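Long-range contacts in acyl-[acyl-carrier-protein]--UDP-N-acetylglucosamine O-acyltransferase (Acinetobacter baumannii, PDB 4E6U), which catalyses the transfer of an acyl chain from acyl carrier protein to UDP-N-acetylglucosamine, an early step of lipid A and lipopolysaccharide synthesis: residues R95-L100 with L119-H124; H47-V52 with F65-V70; Y170-G175 with Y186-G191. All blocks are in the same frame, centred on the assembly; numbering follows the deposited sequence. Where two conformers were deposited one is given.

Overall arrangement
Contacts 1 and 2 are buried and closely related: each joins successive coils of a parallel beta-helix. Their centres are 10 Å apart, and they meet directly because strands 69-70 and 99-101 are neighbours in one sheet. Both touch the second subunit. Their chemistry differs, however. Contact 2 combines backbone bonds with a stacked histidine-phenylalanine pair, whereas contact 1 is richer in polar groups, with a serine-histidine bond, a water and a salt bridge within R95-L100. Contact 3 is partly buried and lies about 20 Å from contact 1 and 30 Å from contact 2, centre to centre; there regular strand pairing dominates, with a methionine pair on one face and tyrosines that pack on the C-terminal helices.

Contact 1: R95-L100 with L119-H124; sequences REHCSL and LMVNTH
S99 and H124 pair side chain to side chain across the one parallel bridge of this contact: S99 OG is hydrogen-bonded to H124 ND1 (2.8 Å), at the edge of the imidazole and near its plane. S99 OG sits between its backbone N and carbonyl carbon (chi1 50°), while H124 CG is anti to its own N (chi1 175°), and both side chains leave the same face of the sheet. A water 2.6 Å from S99 OG donates to H97 O and so ties this pair back to the preceding turn. C98 SG packs against T123 CB at 3.7 Å and accepts a weak hydrogen bond from T123 N. Both methyls of V121 lie near E96 O; CG1 also meets the H97 ring edge, 3.8 Å from ND1, and CG2 lies against E96 OE1. In one conformer of L100, its CD2 meets L119 CD2 tip to tip.

Three backbone bonds set this spacing: R95 N to L119 O (2.9 Å), N122 N to E96 O (3.0 Å) and S99 N to T123 O. Further out, R95 grips E96 OE1 side-on through NE and NH2; NH2 lies 2.9 Å from OE1 in a salt bridge, and OE1 is close to the guanidinium plane. R95 NH2 also bonds V73 O of the second subunit. S69 OG and H101 NE2 of the second subunit bond E96 OE2, and F67 O of that subunit accepts from H97 NE2. Matching type II turns, R95-C98 and M120-T123, stack one coil apart, as at the corners of the left-handed parallel beta-helix of hexapeptide-repeat acyltransferases.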
loop_
_atom_site.group_PDB
_atom_site.type_symbol
_atom_site.label_atom_id
_atom_site.label_comp_id
_atom_site.label_asym_id
_atom_site.label_seq_id
_atom_site.Cartn_x
_atom_site.Cartn_y
_atom_site.Cartn_z
ATOM N N ARG A 95 -8.136 -11.327 3.556
ATOM C CA ARG A 95 -6.808 -11.528 4.110
ATOM C C ARG A 95 -6.382 -10.413 5.074
ATOM O O ARG A 95 -7.114 -9.440 5.342
ATOM C CB ARG A 95 -5.814 -11.678 2.962
ATOM C CG ARG A 95 -6.079 -12.931 2.090
ATOM C CD ARG A 95 -6.141 -14.227 2.935
ATOM N NE ARG A 95 -4.904 -14.361 3.693
ATOM C CZ ARG A 95 -4.002 -15.329 3.569
ATOM N NH1 ARG A 95 -4.203 -16.370 2.759
ATOM N NH2 ARG A 95 -2.894 -15.266 4.301
ATOM N N GLU A 96 -5.186 -10.580 5.626
ATOM C CA GLU A 96 -4.687 -9.642 6.630
ATOM C C GLU A 96 -4.738 -8.206 6.175
ATOM O O GLU A 96 -4.484 -7.908 5.002
ATOM C CB GLU A 96 -3.245 -9.969 7.026
ATOM C CG GLU A 96 -3.022 -11.418 7.503
ATOM C CD GLU A 96 -2.524 -12.319 6.398
ATOM O OE1 GLU A 96 -3.294 -12.608 5.446
ATOM O OE2 GLU A 96 -1.354 -12.730 6.463
ATOM N N HIS A 97 -5.046 -7.300 7.096
ATOM C CA HIS A 97 -4.912 -5.861 6.866
ATOM C C HIS A 97 -5.926 -5.269 5.903
ATOM O O HIS A 97 -5.802 -4.102 5.530
ATOM C CB HIS A 97 -3.475 -5.471 6.434
ATOM C CG HIS A 97 -2.419 -5.978 7.366
ATOM N ND1 HIS A 97 -1.433 -6.856 6.968
ATOM C CD2 HIS A 97 -2.220 -5.760 8.687
ATOM C CE1 HIS A 97 -0.651 -7.130 8.001
ATOM N NE2 HIS A 97 -1.116 -6.494 9.058
ATOM N N CYS A 98 -6.933 -6.042 5.506
ATOM C CA CYS A 98 -8.012 -5.440 4.712
ATOM C C CYS A 98 -8.809 -4.456 5.528
ATOM O O CYS A 98 -8.824 -4.504 6.773
ATOM C CB CYS A 98 -8.961 -6.507 4.161
ATOM S SG CYS A 98 -8.215 -7.522 2.860
ATOM N N SER A 99 -9.474 -3.539 4.834
ATOM C CA SER A 99 -10.382 -2.601 5.496
ATOM C C SER A 99 -11.623 -2.487 4.633
ATOM O O SER A 99 -11.523 -2.203 3.432
ATOM C CB SER A 99 -9.727 -1.239 5.757
ATOM O OG SER A 99 -9.115 -0.727 4.586
ATOM N N LEU A 100 -12.768 -2.792 5.230
ATOM C CA LEU A 100 -14.055 -2.771 4.538
ATOM C C LEU A 100 -14.952 -1.831 5.309
ATOM O O LEU A 100 -15.216 -2.039 6.495
ATOM C CB LEU A 100 -14.681 -4.170 4.455
ATOM C CG LEU A 100 -14.045 -5.101 3.431
ATOM C CD1 LEU A 100 -12.871 -5.839 4.062
ATOM C CD2 LEU A 100 -15.094 -6.078 2.891
ATOM N N LEU A 119 -10.006 -11.272 -1.345
ATOM C CA LEU A 119 -9.457 -9.952 -1.040
ATOM C C LEU A 119 -8.100 -10.192 -0.418
ATOM O O LEU A 119 -8.014 -10.595 0.744
ATOM C CB LEU A 119 -10.382 -9.157 -0.110
ATOM C CG LEU A 119 -11.630 -8.511 -0.730
ATOM C CD1 LEU A 119 -12.605 -9.576 -1.209
ATOM C CD2 LEU A 119 -12.317 -7.594 0.265
ATOM N N MET A 120 -7.055 -10.007 -1.208
ATOM C CA MET A 120 -5.698 -10.233 -0.710
ATOM C C MET A 120 -5.273 -9.155 0.258
ATOM O O MET A 120 -5.996 -8.189 0.511
ATOM C CB MET A 120 -4.712 -10.344 -1.864
ATOM C CG MET A 120 -4.926 -11.596 -2.676
ATOM S SD MET A 120 -3.595 -11.801 -3.885
ATOM C CE MET A 120 -4.373 -12.844 -5.099
ATOM N N VAL A 121 -4.094 -9.343 0.837
ATOM C CA VAL A 121 -3.659 -8.470 1.933
ATOM C C VAL A 121 -3.814 -6.996 1.586
ATOM O O VAL A 121 -3.447 -6.547 0.495
ATOM C CB VAL A 121 -2.195 -8.772 2.336
ATOM C CG1 VAL A 121 -1.645 -7.732 3.263
ATOM C CG2 VAL A 121 -2.084 -10.156 2.982
ATOM N N ASN A 122 -4.338 -6.231 2.536
ATOM C CA ASN A 122 -4.515 -4.786 2.398
ATOM C C ASN A 122 -5.395 -4.390 1.222
ATOM O O ASN A 122 -5.105 -3.423 0.508
ATOM C CB ASN A 122 -3.148 -4.068 2.320
ATOM C CG ASN A 122 -3.265 -2.532 2.451
ATOM O OD1 ASN A 122 -2.463 -1.787 1.880
ATOM N ND2 ASN A 122 -4.268 -2.059 3.178
ATOM N N THR A 123 -6.477 -5.125 1.016
ATOM C CA THR A 123 -7.548 -4.648 0.108
ATOM C C THR A 123 -8.431 -3.690 0.887
ATOM O O THR A 123 -8.875 -4.001 1.998
ATOM C CB THR A 123 -8.416 -5.799 -0.435
ATOM O OG1 THR A 123 -7.590 -6.701 -1.174
ATOM C CG2 THR A 123 -9.509 -5.258 -1.376
ATOM N N HIS A 124 -8.686 -2.520 0.315
ATOM C CA HIS A 124 -9.620 -1.562 0.869
ATOM C C HIS A 124 -10.862 -1.489 0.029
ATOM O O HIS A 124 -10.777 -1.236 -1.180
ATOM C CB HIS A 124 -9.007 -0.171 0.935
ATOM C CG HIS A 124 -9.974 0.880 1.395
ATOM N ND1 HIS A 124 -10.349 1.000 2.711
ATOM C CD2 HIS A 124 -10.641 1.855 0.722
ATOM C CE1 HIS A 124 -11.201 2.005 2.835
ATOM N NE2 HIS A 124 -11.392 2.545 1.642
HETATM O O HOH W 1 -6.935 -1.917 3.900
#

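Contact 2: H47-V52 with F65-V70; sequences HSHVVV and FQFASV
H47 and F65 form an offset stack, with ring centroids 4.0 Å apart and planes inclined by 18°. In both residues CG is anti to the carbonyl carbon (chi1 -71° and -74°), and the side chains run side by side in the same direction. The imidazole NE2 lies over the centre of the phenyl face, and H47 CE1 approaches F65 CE2 to 3.5 Å. E63 OE1 bonds H47 NE2 and probably restrains the rotation of the imidazole, while R95 makes a cation-pi contact with F65. A second aromatic pair, H49 and F67, meets obliquely, H49 CB lying 3.8 Å from F67 CE1; S48 OG bonds H49 ND1 at 2.8 Å within the same segment.

Backbone hydrogen bonds carry the polar part. F67 N reaches H49 O at 2.8 Å from well above the carbonyl plane, whereas V51 N to A68 O (3.2 Å) and V70 N to V51 O are the nearly straight bonds of the parallel pairing. CA-H contacts add to these, Q66 CA lying 3.1 Å from S48 O. The amide N of Q66 is buried without a partner.

The V50 methyl CG2 rests on the carbonyl oxygen F65 O at 3.4 Å, and the apolar contact is V52 CG2 packing loosely on V70 CB. Residues in corresponding positions thus stack one coil apart, the repeating pattern of a left-handed parallel beta-helix.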
loop_
_atom_site.group_PDB
_atom_site.type_symbol
_atom_site.label_atom_id
_atom_site.label_comp_id
_atom_site.label_asym_id
_atom_site.label_seq_id
_atom_site.Cartn_x
_atom_site.Cartn_y
_atom_site.Cartn_z
ATOM N N HIS A 47 -9.937 -15.436 12.247
ATOM C CA HIS A 47 -8.679 -15.731 12.934
ATOM C C HIS A 47 -8.576 -14.862 14.192
ATOM O O HIS A 47 -9.575 -14.319 14.654
ATOM C CB HIS A 47 -7.547 -15.484 11.937
ATOM C CG HIS A 47 -7.489 -16.516 10.857
ATOM N ND1 HIS A 47 -6.440 -17.403 10.727
ATOM C CD2 HIS A 47 -8.379 -16.837 9.885
ATOM C CE1 HIS A 47 -6.679 -18.209 9.704
ATOM N NE2 HIS A 47 -7.855 -17.895 9.187
ATOM N N SER A 48 -7.381 -14.742 14.765
ATOM C CA SER A 48 -7.194 -13.801 15.876
ATOM C C SER A 48 -7.235 -12.360 15.357
ATOM O O SER A 48 -7.063 -12.105 14.155
ATOM C CB SER A 48 -5.847 -14.048 16.566
ATOM O OG SER A 48 -4.743 -13.599 15.790
ATOM N N HIS A 49 -7.457 -11.411 16.260
ATOM C CA HIS A 49 -7.212 -9.999 15.959
ATOM C C HIS A 49 -8.038 -9.439 14.794
ATOM O O HIS A 49 -7.566 -8.587 14.028
ATOM C CB HIS A 49 -5.718 -9.710 15.682
ATOM C CG HIS A 49 -4.820 -9.941 16.850
ATOM N ND1 HIS A 49 -4.164 -11.137 17.057
ATOM C CD2 HIS A 49 -4.433 -9.121 17.850
ATOM C CE1 HIS A 49 -3.433 -11.050 18.146
ATOM N NE2 HIS A 49 -3.566 -9.845 18.643
ATOM N N VAL A 50 -9.279 -9.898 14.669
ATOM C CA VAL A 50 -10.213 -9.319 13.704
ATOM C C VAL A 50 -11.130 -8.360 14.423
ATOM O O VAL A 50 -11.668 -8.699 15.484
ATOM C CB VAL A 50 -11.046 -10.413 12.984
ATOM C CG1 VAL A 50 -12.075 -9.775 12.037
ATOM C CG2 VAL A 50 -10.112 -11.370 12.217
ATOM N N VAL A 51 -11.343 -7.190 13.835
ATOM C CA VAL A 51 -12.345 -6.245 14.346
ATOM C C VAL A 51 -13.502 -6.171 13.358
ATOM O O VAL A 51 -13.296 -5.860 12.179
ATOM C CB VAL A 51 -11.753 -4.833 14.584
ATOM C CG1 VAL A 51 -12.882 -3.822 14.916
ATOM C CG2 VAL A 51 -10.677 -4.873 15.678
ATOM N N VAL A 52 -14.705 -6.510 13.812
ATOM C CA VAL A 52 -15.920 -6.223 13.064
ATOM C C VAL A 52 -16.589 -5.065 13.792
ATOM O O VAL A 52 -17.132 -5.227 14.885
ATOM C CB VAL A 52 -16.852 -7.438 12.939
ATOM C CG1 VAL A 52 -17.977 -7.097 11.991
ATOM C CG2 VAL A 52 -16.106 -8.682 12.476
ATOM N N PHE A 65 -8.914 -13.002 8.114
ATOM C CA PHE A 65 -7.610 -13.141 8.762
ATOM C C PHE A 65 -7.276 -11.955 9.670
ATOM O O PHE A 65 -7.943 -10.897 9.670
ATOM C CB PHE A 65 -6.524 -13.300 7.695
ATOM C CG PHE A 65 -6.509 -14.654 7.040
ATOM C CD1 PHE A 65 -7.493 -15.013 6.119
ATOM C CD2 PHE A 65 -5.495 -15.554 7.326
ATOM C CE1 PHE A 65 -7.474 -16.274 5.487
ATOM C CE2 PHE A 65 -5.470 -16.821 6.716
ATOM C CZ PHE A 65 -6.470 -17.171 5.783
ATOM N N GLN A 66 -6.248 -12.167 10.481
ATOM C CA GLN A 66 -5.837 -11.198 11.474
ATOM C C GLN A 66 -5.591 -9.811 10.897
ATOM O O GLN A 66 -5.049 -9.648 9.776
ATOM C CB GLN A 66 -4.556 -11.683 12.187
ATOM C CG GLN A 66 -3.390 -12.102 11.264
ATOM C CD GLN A 66 -3.396 -13.563 10.834
ATOM O OE1 GLN A 66 -2.402 -14.039 10.233
ATOM N NE2 GLN A 66 -4.440 -14.265 11.121
ATOM N N PHE A 67 -5.969 -8.828 11.714
ATOM C CA PHE A 67 -5.735 -7.404 11.448
ATOM C C PHE A 67 -6.613 -6.862 10.328
ATOM O O PHE A 67 -6.372 -5.759 9.827
ATOM C CB PHE A 67 -4.249 -7.108 11.165
ATOM C CG PHE A 67 -3.294 -7.801 12.109
ATOM C CD1 PHE A 67 -3.392 -7.608 13.492
ATOM C CD2 PHE A 67 -2.291 -8.624 11.615
ATOM C CE1 PHE A 67 -2.492 -8.250 14.349
ATOM C CE2 PHE A 67 -1.386 -9.249 12.484
ATOM C CZ PHE A 67 -1.493 -9.071 13.830
ATOM N N ALA A 68 -7.647 -7.605 9.963
ATOM C CA ALA A 68 -8.674 -7.036 9.104
ATOM C C ALA A 68 -9.628 -6.178 9.917
ATOM O O ALA A 68 -10.042 -6.535 11.032
ATOM C CB ALA A 68 -9.414 -8.141 8.406
ATOM N N SER A 69 -9.991 -5.038 9.333
ATOM C CA SER A 69 -10.968 -4.116 9.898
ATOM C C SER A 69 -12.218 -4.196 9.034
ATOM O O SER A 69 -12.226 -3.735 7.884
ATOM C CB SER A 69 -10.399 -2.703 9.889
ATOM O OG SER A 69 -11.353 -1.775 10.363
ATOM N N VAL A 70 -13.237 -4.827 9.576
ATOM C CA VAL A 70 -14.409 -5.207 8.783
ATOM C C VAL A 70 -15.621 -4.464 9.292
ATOM O O VAL A 70 -15.970 -4.571 10.471
ATOM C CB VAL A 70 -14.636 -6.739 8.870
ATOM C CG1 VAL A 70 -15.880 -7.167 8.077
ATOM C CG2 VAL A 70 -13.436 -7.465 8.310
#

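Contact 3: Y170-G175 with Y186-G191; sequences YSMIGG and YVMASG
Y170-G175 and Y186-G191 form a short parallel strand pairing at the C-terminal end of the coil stack, where strand 172-173 lies beside strand 187-191 and the two segments run within 10° of each other. Three backbone hydrogen bonds join them: M172 N to V187 O (3.0 Å), A189 N to M172 O (2.9 Å) and G174 N to A189 O. The second is nearly straight at the acceptor, whereas in the first the donor is tilted from the carbonyl plane. CA-H contacts lie between these bonds, with I173 CA 3.2 Å from A189 O.

This pairing lies at the junction of the left-handed parallel beta-helix with the C-terminal domain: strand 187-191 extends the parallel sheet beyond its last coil, then pairs antiparallel with strand 194-199, and helix 211-225 packs on Y186 and V187.

M172 and M188 project from the same face of the sheet and lie side by side, M188 CE reaching M172 SD at 3.7 Å in one deposited conformer of M188. Ahead of the strands, Y170 and Y186 run in the same direction with ring planes 9° apart, yet the rings barely overlap and touch through Y170 CD1 and Y186 CE1 (3.6 Å). Y186 OH bonds E248 O, and L251 of helix 250-258 packs on both tyrosines. At the other end, G174 CA packs directly on S190 CB at 3.8 Å, an approach that the glycine's lack of a side chain permits, while S177 OG bonds both G174 O and G191 N.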
loop_
_atom_site.group_PDB
_atom_site.type_symbol
_atom_site.label_atom_id
_atom_site.label_comp_id
_atom_site.label_asym_id
_atom_site.label_seq_id
_atom_site.Cartn_x
_atom_site.Cartn_y
_atom_site.Cartn_z
ATOM N N TYR A 170 -15.619 -9.832 -15.911
ATOM C CA TYR A 170 -14.575 -10.456 -16.739
ATOM C C TYR A 170 -13.467 -9.510 -17.187
ATOM O O TYR A 170 -12.614 -9.882 -17.995
ATOM C CB TYR A 170 -15.175 -11.183 -17.967
ATOM C CG TYR A 170 -16.286 -12.150 -17.636
ATOM C CD1 TYR A 170 -17.613 -11.831 -17.924
ATOM C CD2 TYR A 170 -16.017 -13.379 -17.020
ATOM C CE1 TYR A 170 -18.652 -12.716 -17.623
ATOM C CE2 TYR A 170 -17.040 -14.269 -16.714
ATOM C CZ TYR A 170 -18.352 -13.926 -17.009
ATOM O OH TYR A 170 -19.357 -14.820 -16.701
ATOM N N SER A 171 -13.478 -8.287 -16.665
ATOM C CA SER A 171 -12.404 -7.340 -16.943
ATOM C C SER A 171 -11.160 -7.677 -16.115
ATOM O O SER A 171 -11.236 -8.417 -15.115
ATOM C CB SER A 171 -12.863 -5.914 -16.671
ATOM O OG SER A 171 -13.205 -5.738 -15.298
ATOM N N MET A 172 -10.029 -7.143 -16.547
ATOM C CA MET A 172 -8.766 -7.316 -15.828
ATOM C C MET A 172 -8.055 -6.000 -15.757
ATOM O O MET A 172 -7.868 -5.324 -16.770
ATOM C CB MET A 172 -7.865 -8.329 -16.516
ATOM C CG MET A 172 -8.434 -9.739 -16.597
ATOM S SD MET A 172 -7.270 -10.949 -17.277
ATOM C CE MET A 172 -5.936 -10.847 -16.080
ATOM N N ILE A 173 -7.657 -5.622 -14.551
ATOM C CA ILE A 173 -6.903 -4.403 -14.321
ATOM C C ILE A 173 -5.464 -4.817 -14.039
ATOM O O ILE A 173 -5.208 -5.600 -13.125
ATOM C CB ILE A 173 -7.514 -3.580 -13.139
ATOM C CG1 ILE A 173 -8.838 -2.945 -13.586
ATOM C CG2 ILE A 173 -6.541 -2.499 -12.641
ATOM C CD1 ILE A 173 -9.727 -2.474 -12.459
ATOM N N GLY A 174 -4.520 -4.307 -14.824
ATOM C CA GLY A 174 -3.110 -4.656 -14.628
ATOM C C GLY A 174 -2.578 -4.141 -13.306
ATOM O O GLY A 174 -3.101 -3.180 -12.737
ATOM N N GLY A 175 -1.520 -4.779 -12.821
ATOM C CA GLY A 175 -0.845 -4.276 -11.619
ATOM C C GLY A 175 -0.478 -2.803 -11.711
ATOM O O GLY A 175 -0.158 -2.281 -12.792
ATOM N N TYR A 186 -15.262 -7.546 -19.988
ATOM C CA TYR A 186 -14.231 -8.230 -20.791
ATOM C C TYR A 186 -12.965 -7.431 -21.094
ATOM O O TYR A 186 -12.056 -7.966 -21.714
ATOM C CB TYR A 186 -14.768 -8.721 -22.152
ATOM C CG TYR A 186 -16.131 -9.329 -22.139
ATOM C CD1 TYR A 186 -16.373 -10.536 -21.489
ATOM C CD2 TYR A 186 -17.189 -8.705 -22.809
ATOM C CE1 TYR A 186 -17.642 -11.108 -21.486
ATOM C CE2 TYR A 186 -18.453 -9.263 -22.818
ATOM C CZ TYR A 186 -18.678 -10.462 -22.159
ATOM O OH TYR A 186 -19.940 -11.007 -22.184
ATOM N N VAL A 187 -12.885 -6.171 -20.674
ATOM C CA VAL A 187 -11.783 -5.315 -21.110
ATOM C C VAL A 187 -10.532 -5.468 -20.240
ATOM O O VAL A 187 -10.636 -5.618 -19.015
ATOM C CB VAL A 187 -12.235 -3.829 -21.224
ATOM C CG1 VAL A 187 -11.063 -2.899 -21.440
ATOM C CG2 VAL A 187 -13.254 -3.671 -22.390
ATOM N N MET A 188 -9.368 -5.471 -20.882
ATOM C CA MET A 188 -8.083 -5.406 -20.193
ATOM C C MET A 188 -7.664 -3.958 -20.155
ATOM O O MET A 188 -7.556 -3.325 -21.209
ATOM C CB MET A 188 -7.033 -6.214 -20.945
ATOM C CG MET A 188 -7.526 -7.540 -21.416
ATOM S SD MET A 188 -6.321 -8.883 -21.473
ATOM C CE MET A 188 -5.594 -8.817 -19.830
ATOM N N ALA A 189 -7.463 -3.407 -18.959
ATOM C CA ALA A 189 -7.037 -2.028 -18.799
ATOM C C ALA A 189 -5.851 -1.999 -17.862
ATOM O O ALA A 189 -5.812 -2.750 -16.885
ATOM C CB ALA A 189 -8.156 -1.166 -18.253
ATOM N N SER A 190 -4.871 -1.165 -18.172
ATOM C CA SER A 190 -3.726 -1.014 -17.291
ATOM C C SER A 190 -3.052 0.324 -17.481
ATOM O O SER A 190 -3.226 0.985 -18.513
ATOM C CB SER A 190 -2.720 -2.149 -17.515
ATOM O OG SER A 190 -2.195 -2.095 -18.824
ATOM N N GLY A 191 -2.268 0.702 -16.480
ATOM C CA GLY A 191 -1.413 1.878 -16.557
ATOM C C GLY A 191 -1.750 2.998 -15.591
ATOM O O GLY A 191 -2.811 3.005 -14.930
#